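Local coordinates for protein 24-sterol C-methyltransferase (Haloferax volcanii, PDB 6F5Z) that probably transfers methyl groups from S-adenosyl-L-methionine to a substrate not yet defined, working as a holoenzyme with the Trm112 activator, at residues D8-A12 and S71-N77; L123-A127 and A171-L177; A186-I192 and M209-R214. All blocks are in the same frame, centred on the assembly; numbering follows the deposited sequence.

Contact 1: residues D8-A12 and S71-N77; sequences DAWAA and SPEMVQN. With SAH (S-adenosyl-L-homocysteine), chain G.
S71 meets D8 at the start of helix 72-80. Its OG lies anti to the backbone N (chi1 164°) and faces helix 3-11, where it donates to D8 OD1 at 2.8 Å. The same OG accepts from M74 N at 3.1 Å, so S71 is the N-cap of helix 72-80 and also bonds to helix 3-11. The E73 side chain crosses that of D8 at about a right angle, their carboxylate planes 52° apart, with E73 OE2 only 3.0 Å from D8 OD1. R4 forms a salt bridge with E73 and a long, weak ion pair with D8, which probably offsets the repulsion. A leucine in place of D8 would probably leave the S71 hydroxyl without this acceptor and R4 with one carboxylate fewer. The contact belongs to the Rossmann-like methyltransferase fold, and helix 72-80 follows the strand that carries D69, which is hydrogen-bonded to the bound S-adenosyl-L-homocysteine. M74 bends at chi2 and chi3, and its end approaches helix 3-11. Its SD lies 4.0 Å from A11 CB. M74 CE touches W10 CB and lies 3.4 Å from SAH O3'. N77 closes the contact: ND2 gives A11 O a weak, bent bond (127°) and a further bond to D16.

Contact 2: residues L123-A127 and A171-L177; sequences LEEIA and AFRDAGL
L123 has CG anti to its carbonyl carbon (chi1 -69°) and F172 has the same first rotation (chi1 -90°), which brings a leucine methyl against the phenyl ring. L123 CD2 sits 3.7 Å from F172 CE1, and the two side chains cross at about a right angle. The other methyl, L123 CD1, points to A171 CB at 3.6 Å. Nearer the backbone of the same leucine, L123 CB presses on A175 CB at 3.5 Å, tighter than usual for two carbons. With only a methyl at A175, the backbones come close here, the E124 and A175 CA atoms 4.9 Å apart. Helix 165-174 ends here in a Schellman motif: G176 takes a positive phi (96°), and a side chain there would jam against the carbonyl O of A175. Both helices pack on one side of the central Rossmann-like sheet, where F136 of strand 134-140 touches L123 and meets the F172 ring. Past the glycine the chain turns back and L177 enters the same apolar layer. Its CD2 lies 3.9 Å from A127 CB, while its CD1 lies over one face of the F172 ring, offset toward the rim. A127 CB also rests on A175 O at 3.7 Å.

Contact 3: residues A186-I192 and M209-R214; sequences ADLDIDI and MVERYR
The irregular segment 186-192 runs beside helix 206-216, and D187 N donates to Y213 O at 2.8 Å, where the helix has a wider pi-type turn. R214 does most of the polar work. Its chain bends at chi2 (-59°) and carries the guanidinium in among the loop carbonyls. NH1 and NH2 both grip I190 O end-on, and that oxygen lies in the guanidinium plane. The R214 NH2 to I190 O bond is 3.0 Å. R214 NH1 also reaches D187 O at 2.8 Å, with this partner tilted out of the plane. I192 CD1 covers one guanidinium face, 3.6 Å from R214 CZ, and the L188 backbone lies over the opposite face. I190 turns to the tyrosine. Its CG2 sits over one face of the Y213 ring, 3.9 Å from the centroid, in a CH-pi contact, and R212 CG covers the other face. M209 stretches out fully past I192, and its CE meets I190 CD1 at 4.1 Å. The turn itself is held by D187, whose OD1 accepts from D189 N along its C-O axis and from I190 N from above the carboxylate plane. D187 OD2 is bonded to H25 of helix 16-33. The arrangement is an Asx turn within a wider Asx motif, in the connection that leaves strand 178-185 and leads to the helix before the final strand.

The three contacts follow one another along the chain and do not touch. Contact 1 is the one at the ligand: it holds S71 and M74 of the S-adenosyl-L-homocysteine pocket. Contact 2 stands back from it, with the L123 side chain about 13 Å from the ligand. Contact 3 is at a similar remove, the D187 side chain being about 12 Å away. Contacts 2 and 3 lie on opposite sides of the chain's centre, their centres 31 Å apart. The centre of contact 1 is 28 Å from each of theirs. Helix 16-33 bridges contacts 1 and 3, since its M19 touches W10 and M74 while its H25 bonds D187.

Contact 1: residues D8-A12 and S71-N77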
loop_
_atom_site.group_PDB
_atom_site.type_symbol
_atom_site.label_atom_id
_atom_site.label_comp_id
_atom_site.label_asym_id
_atom_site.label_seq_id
_atom_site.Cartn_x
_atom_site.Cartn_y
_atom_site.Cartn_z
ATOM N N ASP B 8 -13.981 -29.172 -4.222
ATOM C CA ASP B 8 -15.318 -29.360 -4.820
ATOM C C ASP B 8 -16.433 -29.327 -3.769
ATOM O O ASP B 8 -17.495 -28.747 -4.031
ATOM C CB ASP B 8 -15.385 -30.606 -5.713
ATOM C CG ASP B 8 -14.706 -30.461 -7.082
ATOM O OD1 ASP B 8 -14.247 -29.323 -7.421
ATOM O OD2 ASP B 8 -14.607 -31.483 -7.809
ATOM N N ALA B 9 -16.159 -29.815 -2.528
ATOM C CA ALA B 9 -17.144 -29.748 -1.442
ATOM C C ALA B 9 -17.354 -28.291 -1.007
ATOM O O ALA B 9 -18.436 -27.919 -0.541
ATOM C CB ALA B 9 -16.680 -30.589 -0.262
ATOM N N TRP B 10 -16.335 -27.439 -1.231
ATOM C CA TRP B 10 -16.457 -26.024 -0.907
ATOM C C TRP B 10 -17.279 -25.276 -1.961
ATOM O O TRP B 10 -17.694 -24.133 -1.710
ATOM C CB TRP B 10 -15.081 -25.395 -0.724
ATOM C CG TRP B 10 -14.435 -25.772 0.570
ATOM C CD1 TRP B 10 -13.401 -26.641 0.747
ATOM C CD2 TRP B 10 -14.809 -25.313 1.879
ATOM N NE1 TRP B 10 -13.071 -26.718 2.084
ATOM C CE2 TRP B 10 -13.921 -25.910 2.801
ATOM C CE3 TRP B 10 -15.786 -24.420 2.358
ATOM C CZ2 TRP B 10 -14.001 -25.671 4.181
ATOM C CZ3 TRP B 10 -15.856 -24.173 3.723
ATOM C CH2 TRP B 10 -14.974 -24.797 4.617
ATOM N N ALA B 11 -17.479 -25.902 -3.140
ATOM C CA ALA B 11 -18.282 -25.345 -4.233
ATOM C C ALA B 11 -19.759 -25.846 -4.139
ATOM O O ALA B 11 -20.637 -25.327 -4.814
ATOM C CB ALA B 11 -17.672 -25.740 -5.568
ATOM N N ALA B 12 -20.031 -26.841 -3.289
ATOM C CA ALA B 12 -21.382 -27.402 -3.140
ATOM C C ALA B 12 -22.224 -26.627 -2.138
ATOM O O ALA B 12 -21.705 -26.186 -1.117
ATOM C CB ALA B 12 -21.297 -28.865 -2.735
ATOM N N SER B 71 -10.657 -25.600 -9.372
ATOM C CA SER B 71 -11.900 -26.360 -9.229
ATOM C C SER B 71 -12.886 -25.980 -10.338
ATOM O O SER B 71 -13.440 -24.872 -10.310
ATOM C CB SER B 71 -12.532 -26.137 -7.856
ATOM O OG SER B 71 -13.891 -26.558 -7.835
ATOM N N PRO B 72 -13.184 -26.899 -11.295
ATOM C CA PRO B 72 -14.170 -26.571 -12.347
ATOM C C PRO B 72 -15.549 -26.213 -11.797
ATOM O O PRO B 72 -16.188 -25.307 -12.333
ATOM C CB PRO B 72 -14.206 -27.843 -13.218
ATOM C CG PRO B 72 -12.872 -28.509 -12.952
ATOM C CD PRO B 72 -12.601 -28.237 -11.504
ATOM N N GLU B 73 -15.988 -26.866 -10.711
ATOM C CA GLU B 73 -17.283 -26.580 -10.062
ATOM C C GLU B 73 -17.300 -25.151 -9.491
ATOM O O GLU B 73 -18.307 -24.439 -9.579
ATOM C CB GLU B 73 -17.565 -27.592 -8.934
ATOM C CG GLU B 73 -17.953 -28.981 -9.431
ATOM C CD GLU B 73 -16.834 -29.982 -9.659
ATOM O OE1 GLU B 73 -17.107 -31.196 -9.512
ATOM O OE2 GLU B 73 -15.695 -29.567 -9.981
ATOM N N MET B 74 -16.156 -24.736 -8.905
ATOM C CA MET B 74 -16.040 -23.404 -8.339
ATOM C C MET B 74 -16.233 -22.317 -9.413
ATOM O O MET B 74 -17.009 -21.377 -9.180
ATOM C CB MET B 74 -14.675 -23.229 -7.661
ATOM C CG MET B 74 -14.647 -22.136 -6.667
ATOM S SD MET B 74 -15.645 -22.370 -5.164
ATOM C CE MET B 74 -14.588 -23.510 -4.200
ATOM N N VAL B 75 -15.553 -22.450 -10.556
ATOM C CA VAL B 75 -15.704 -21.407 -11.580
ATOM C C VAL B 75 -17.053 -21.494 -12.301
ATOM O O VAL B 75 -17.553 -20.456 -12.710
ATOM C CB VAL B 75 -14.542 -21.253 -12.560
ATOM C CG1 VAL B 75 -13.402 -20.457 -11.918
ATOM C CG2 VAL B 75 -14.068 -22.606 -13.081
ATOM N N GLN B 76 -17.685 -22.700 -12.363
ATOM C CA GLN B 76 -19.053 -22.803 -12.899
ATOM C C GLN B 76 -19.962 -21.974 -12.002
ATOM O O GLN B 76 -20.754 -21.172 -12.505
ATOM C CB GLN B 76 -19.527 -24.274 -12.902
ATOM C CG GLN B 76 -18.970 -25.105 -14.055
ATOM C CD GLN B 76 -19.164 -26.590 -13.837
ATOM O OE1 GLN B 76 -20.177 -27.049 -13.288
ATOM N NE2 GLN B 76 -18.192 -27.379 -14.267
ATOM N N ASN B 77 -19.804 -22.110 -10.661
ATOM C CA ASN B 77 -20.570 -21.318 -9.727
ATOM C C ASN B 77 -20.310 -19.817 -9.874
ATOM O O ASN B 77 -21.256 -19.034 -9.960
ATOM C CB ASN B 77 -20.297 -21.769 -8.303
ATOM C CG ASN B 77 -20.836 -23.142 -7.988
ATOM O OD1 ASN B 77 -21.439 -23.825 -8.820
ATOM N ND2 ASN B 77 -20.636 -23.549 -6.767
HETATM N N SAH G . -10.816 -16.248 -2.905
HETATM C CA SAH G . -12.041 -16.965 -2.460
HETATM C CB SAH G . -11.857 -18.526 -2.306
HETATM C CG SAH G . -10.856 -18.907 -1.220
HETATM S SD SAH G . -10.715 -20.727 -1.082
HETATM C C SAH G . -12.596 -16.394 -1.129
HETATM O O SAH G . -11.925 -15.382 -0.651
HETATM O OXT SAH G . -13.581 -16.851 -0.597
HETATM C "C5'" SAH G . -9.278 -21.111 -2.112
HETATM C "C4'" SAH G . -9.588 -21.147 -3.597
HETATM O "O4'" SAH G . -8.336 -21.347 -4.304
HETATM C "C3'" SAH G . -10.492 -22.332 -3.955
HETATM O "O3'" SAH G . -11.600 -21.949 -4.769
HETATM C "C2'" SAH G . -9.525 -23.347 -4.576
HETATM O "O2'" SAH G . -10.101 -24.230 -5.535
HETATM C "C1'" SAH G . -8.461 -22.442 -5.197
HETATM N N9 SAH G . -7.140 -23.059 -5.332
HETATM C C8 SAH G . -6.390 -23.637 -4.336
HETATM N N7 SAH G . -5.217 -24.069 -4.733
HETATM C C5 SAH G . -5.189 -23.751 -6.083
HETATM C C6 SAH G . -4.216 -23.948 -7.089
HETATM N N6 SAH G . -3.045 -24.568 -6.888
HETATM N N1 SAH G . -4.507 -23.516 -8.342
HETATM C C2 SAH G . -5.700 -22.950 -8.570
HETATM N N3 SAH G . -6.692 -22.711 -7.707
HETATM C C4 SAH G . -6.371 -23.132 -6.466
#

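Contact 2: residues L123-A127 and A171-L177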
loop_
_atom_site.group_PDB
_atom_site.type_symbol
_atom_site.label_atom_id
_atom_site.label_comp_id
_atom_site.label_asym_id
_atom_site.label_seq_id
_atom_site.Cartn_x
_atom_site.Cartn_y
_atom_site.Cartn_z
ATOM N N LEU B 123 4.912 -16.676 -7.155
ATOM C CA LEU B 123 5.241 -15.253 -7.103
ATOM C C LEU B 123 5.988 -14.774 -8.357
ATOM O O LEU B 123 5.768 -13.679 -8.837
ATOM C CB LEU B 123 6.052 -14.924 -5.854
ATOM C CG LEU B 123 5.274 -15.041 -4.553
ATOM C CD1 LEU B 123 6.196 -15.011 -3.346
ATOM C CD2 LEU B 123 4.195 -13.933 -4.440
ATOM N N GLU B 124 6.904 -15.605 -8.879
ATOM C CA GLU B 124 7.633 -15.276 -10.103
ATOM C C GLU B 124 6.660 -15.197 -11.301
ATOM O O GLU B 124 6.784 -14.290 -12.129
ATOM C CB GLU B 124 8.704 -16.341 -10.366
ATOM C CG GLU B 124 9.834 -16.277 -9.345
ATOM C CD GLU B 124 10.651 -17.551 -9.213
ATOM O OE1 GLU B 124 10.468 -18.479 -10.038
ATOM O OE2 GLU B 124 11.418 -17.656 -8.227
ATOM N N GLU B 125 5.654 -16.100 -11.326
ATOM C CA GLU B 125 4.624 -16.094 -12.374
ATOM C C GLU B 125 3.768 -14.828 -12.293
ATOM O O GLU B 125 3.381 -14.265 -13.323
ATOM C CB GLU B 125 3.740 -17.319 -12.247
ATOM C CG GLU B 125 4.313 -18.571 -12.901
ATOM C CD GLU B 125 4.337 -18.424 -14.412
ATOM O OE1 GLU B 125 3.280 -18.640 -15.052
ATOM O OE2 GLU B 125 5.409 -18.058 -14.949
ATOM N N ILE B 126 3.469 -14.386 -11.067
ATOM C CA ILE B 126 2.686 -13.145 -10.884
ATOM C C ILE B 126 3.505 -11.943 -11.363
ATOM O O ILE B 126 3.010 -11.069 -12.089
ATOM C CB ILE B 126 2.253 -13.031 -9.402
ATOM C CG1 ILE B 126 1.175 -14.086 -9.103
ATOM C CG2 ILE B 126 1.713 -11.637 -9.085
ATOM C CD1 ILE B 126 0.912 -14.311 -7.621
ATOM N N ALA B 127 4.789 -11.888 -10.982
ATOM C CA ALA B 127 5.639 -10.791 -11.436
ATOM C C ALA B 127 5.745 -10.816 -12.972
ATOM O O ALA B 127 5.799 -9.762 -13.591
ATOM C CB ALA B 127 7.034 -10.935 -10.825
ATOM N N ALA B 171 9.877 -13.231 0.468
ATOM C CA ALA B 171 9.554 -14.006 -0.739
ATOM C C ALA B 171 9.154 -13.057 -1.873
ATOM O O ALA B 171 9.479 -13.320 -3.031
ATOM C CB ALA B 171 8.397 -14.948 -0.448
ATOM N N PHE B 172 8.398 -11.981 -1.569
ATOM C CA PHE B 172 8.017 -11.049 -2.627
ATOM C C PHE B 172 9.274 -10.436 -3.241
ATOM O O PHE B 172 9.405 -10.434 -4.456
ATOM C CB PHE B 172 7.171 -9.917 -2.037
ATOM C CG PHE B 172 5.680 -10.178 -2.018
ATOM C CD1 PHE B 172 5.181 -11.421 -1.650
ATOM C CD2 PHE B 172 4.784 -9.152 -2.269
ATOM C CE1 PHE B 172 3.786 -11.647 -1.566
ATOM C CE2 PHE B 172 3.401 -9.390 -2.244
ATOM C CZ PHE B 172 2.915 -10.618 -1.865
ATOM N N ARG B 173 10.212 -10.013 -2.393
ATOM C CA ARG B 173 11.442 -9.397 -2.927
ATOM C C ARG B 173 12.243 -10.432 -3.716
ATOM O O ARG B 173 12.796 -10.084 -4.760
ATOM C CB ARG B 173 12.287 -8.802 -1.800
ATOM C CG ARG B 173 11.559 -7.670 -1.078
ATOM C CD ARG B 173 12.448 -6.868 -0.139
ATOM N NE ARG B 173 11.653 -5.898 0.636
ATOM C CZ ARG B 173 11.359 -6.017 1.930
ATOM N NH1 ARG B 173 11.792 -7.065 2.625
ATOM N NH2 ARG B 173 10.640 -5.086 2.539
ATOM N N ASP B 174 12.310 -11.703 -3.220
ATOM C CA ASP B 174 13.066 -12.728 -3.955
ATOM C C ASP B 174 12.472 -12.994 -5.345
ATOM O O ASP B 174 13.205 -13.393 -6.267
ATOM C CB ASP B 174 13.191 -14.013 -3.141
ATOM C CG ASP B 174 14.086 -13.902 -1.926
ATOM O OD1 ASP B 174 14.852 -12.917 -1.838
ATOM O OD2 ASP B 174 14.022 -14.804 -1.052
ATOM N N ALA B 175 11.149 -12.735 -5.532
ATOM C CA ALA B 175 10.487 -12.932 -6.821
ATOM C C ALA B 175 10.559 -11.701 -7.706
ATOM O O ALA B 175 10.056 -11.739 -8.837
ATOM C CB ALA B 175 9.027 -13.303 -6.603
ATOM N N GLY B 176 11.156 -10.623 -7.188
ATOM C CA GLY B 176 11.334 -9.390 -7.945
ATOM C C GLY B 176 10.255 -8.367 -7.684
ATOM O O GLY B 176 10.274 -7.301 -8.296
ATOM N N LEU B 177 9.341 -8.631 -6.747
ATOM C CA LEU B 177 8.312 -7.633 -6.455
ATOM C C LEU B 177 8.809 -6.678 -5.372
ATOM O O LEU B 177 9.397 -7.119 -4.378
ATOM C CB LEU B 177 7.040 -8.329 -5.902
ATOM C CG LEU B 177 6.371 -9.310 -6.859
ATOM C CD1 LEU B 177 5.282 -10.163 -6.143
ATOM C CD2 LEU B 177 5.749 -8.569 -8.065
#

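Contact 3: residues A186-I192 and M209-R214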
loop_
_atom_site.group_PDB
_atom_site.type_symbol
_atom_site.label_atom_id
_atom_site.label_comp_id
_atom_site.label_asym_id
_atom_site.label_seq_id
_atom_site.Cartn_x
_atom_site.Cartn_y
_atom_site.Cartn_z
ATOM N N ALA B 186 -8.403 -6.221 10.578
ATOM C CA ALA B 186 -9.248 -6.885 11.557
ATOM C C ALA B 186 -10.593 -7.276 10.961
ATOM O O ALA B 186 -11.130 -6.570 10.071
ATOM C CB ALA B 186 -9.484 -5.969 12.740
ATOM N N ASP B 187 -11.176 -8.384 11.498
ATOM C CA ASP B 187 -12.531 -8.792 11.156
ATOM C C ASP B 187 -13.356 -8.277 12.330
ATOM O O ASP B 187 -13.315 -8.841 13.436
ATOM C CB ASP B 187 -12.656 -10.311 10.995
ATOM C CG ASP B 187 -14.078 -10.745 10.694
ATOM O OD1 ASP B 187 -15.011 -9.955 10.967
ATOM O OD2 ASP B 187 -14.257 -11.848 10.145
ATOM N N LEU B 188 -14.101 -7.201 12.079
ATOM C CA LEU B 188 -14.929 -6.561 13.122
ATOM C C LEU B 188 -16.367 -7.038 13.044
ATOM O O LEU B 188 -17.170 -6.686 13.916
ATOM C CB LEU B 188 -14.919 -5.041 12.929
ATOM C CG LEU B 188 -13.568 -4.322 13.061
ATOM C CD1 LEU B 188 -13.749 -2.806 12.980
ATOM C CD2 LEU B 188 -12.823 -4.706 14.327
ATOM N N ASP B 189 -16.720 -7.777 11.997
ATOM C CA ASP B 189 -18.098 -8.195 11.771
ATOM C C ASP B 189 -18.467 -9.467 12.458
ATOM O O ASP B 189 -19.631 -9.648 12.822
ATOM C CB ASP B 189 -18.391 -8.328 10.277
ATOM C CG ASP B 189 -18.333 -6.977 9.610
ATOM O OD1 ASP B 189 -19.075 -6.076 10.045
ATOM O OD2 ASP B 189 -17.462 -6.787 8.728
ATOM N N ILE B 190 -17.531 -10.401 12.575
ATOM C CA ILE B 190 -17.879 -11.674 13.206
ATOM C C ILE B 190 -18.277 -11.450 14.664
ATOM O O ILE B 190 -17.602 -10.721 15.401
ATOM C CB ILE B 190 -16.741 -12.734 13.037
ATOM C CG1 ILE B 190 -17.231 -14.123 13.494
ATOM C CG2 ILE B 190 -15.440 -12.291 13.726
ATOM C CD1 ILE B 190 -16.313 -15.316 13.103
ATOM N N ASP B 191 -19.410 -12.059 15.058
ATOM C CA ASP B 191 -19.921 -11.903 16.421
ATOM C C ASP B 191 -19.055 -12.704 17.395
ATOM O O ASP B 191 -18.674 -13.840 17.111
ATOM C CB ASP B 191 -21.378 -12.424 16.489
ATOM C CG ASP B 191 -22.015 -12.330 17.871
ATOM O OD1 ASP B 191 -22.156 -11.198 18.389
ATOM O OD2 ASP B 191 -22.373 -13.392 18.434
ATOM N N ILE B 192 -18.711 -12.082 18.506
ATOM C CA ILE B 192 -17.935 -12.747 19.550
ATOM C C ILE B 192 -18.861 -12.836 20.772
ATOM O O ILE B 192 -19.195 -11.801 21.351
ATOM C CB ILE B 192 -16.593 -12.055 19.856
ATOM C CG1 ILE B 192 -15.708 -12.105 18.566
ATOM C CG2 ILE B 192 -15.872 -12.768 21.040
ATOM C CD1 ILE B 192 -14.405 -11.440 18.707
ATOM N N MET B 209 -10.554 -15.939 20.627
ATOM C CA MET B 209 -11.380 -15.522 19.492
ATOM C C MET B 209 -11.133 -14.041 19.197
ATOM O O MET B 209 -11.002 -13.649 18.028
ATOM C CB MET B 209 -12.864 -15.788 19.775
ATOM C CG MET B 209 -13.696 -15.656 18.535
ATOM S SD MET B 209 -15.413 -16.130 18.881
ATOM C CE MET B 209 -16.062 -16.089 17.168
ATOM N N VAL B 210 -11.067 -13.205 20.249
ATOM C CA VAL B 210 -10.835 -11.768 20.051
ATOM C C VAL B 210 -9.467 -11.603 19.390
ATOM O O VAL B 210 -9.354 -10.833 18.440
ATOM C CB VAL B 210 -10.898 -10.990 21.392
ATOM C CG1 VAL B 210 -10.393 -9.558 21.230
ATOM C CG2 VAL B 210 -12.314 -10.986 21.936
ATOM N N GLU B 211 -8.439 -12.309 19.876
ATOM C CA GLU B 211 -7.090 -12.201 19.317
ATOM C C GLU B 211 -7.101 -12.600 17.835
ATOM O O GLU B 211 -6.568 -11.869 16.996
ATOM C CB GLU B 211 -6.114 -13.077 20.117
ATOM C CG GLU B 211 -4.680 -12.880 19.696
ATOM C CD GLU B 211 -3.743 -13.776 20.481
ATOM O OE1 GLU B 211 -3.952 -15.012 20.482
ATOM O OE2 GLU B 211 -2.834 -13.226 21.138
ATOM N N ARG B 212 -7.775 -13.698 17.496
ATOM C CA ARG B 212 -7.844 -14.175 16.112
ATOM C C ARG B 212 -8.411 -13.097 15.179
ATOM O O ARG B 212 -7.841 -12.817 14.116
ATOM C CB ARG B 212 -8.707 -15.459 15.985
ATOM C CG ARG B 212 -9.148 -15.803 14.549
ATOM C CD ARG B 212 -7.963 -16.139 13.640
ATOM N NE ARG B 212 -8.478 -16.406 12.298
ATOM C CZ ARG B 212 -8.681 -15.460 11.377
ATOM N NH1 ARG B 212 -8.373 -14.193 11.634
ATOM N NH2 ARG B 212 -9.216 -15.774 10.201
ATOM N N TYR B 213 -9.566 -12.541 15.557
ATOM C CA TYR B 213 -10.287 -11.672 14.634
ATOM C C TYR B 213 -10.028 -10.195 14.788
ATOM O O TYR B 213 -9.970 -9.504 13.766
ATOM C CB TYR B 213 -11.806 -11.977 14.701
ATOM C CG TYR B 213 -12.125 -13.382 14.212
ATOM C CD1 TYR B 213 -11.975 -13.728 12.872
ATOM C CD2 TYR B 213 -12.592 -14.365 15.087
ATOM C CE1 TYR B 213 -12.212 -15.026 12.426
ATOM C CE2 TYR B 213 -12.846 -15.665 14.640
ATOM C CZ TYR B 213 -12.668 -15.984 13.307
ATOM O OH TYR B 213 -12.924 -17.251 12.832
ATOM N N ARG B 214 -9.990 -9.682 16.033
ATOM C CA ARG B 214 -9.841 -8.236 16.232
ATOM C C ARG B 214 -8.382 -7.834 16.224
ATOM O O ARG B 214 -8.107 -6.688 15.848
ATOM C CB ARG B 214 -10.520 -7.778 17.553
ATOM C CG ARG B 214 -11.997 -8.190 17.707
ATOM C CD ARG B 214 -12.938 -7.676 16.619
ATOM N NE ARG B 214 -14.320 -7.725 17.080
ATOM C CZ ARG B 214 -15.259 -8.569 16.645
ATOM N NH1 ARG B 214 -14.994 -9.429 15.656
ATOM N NH2 ARG B 214 -16.468 -8.568 17.202
#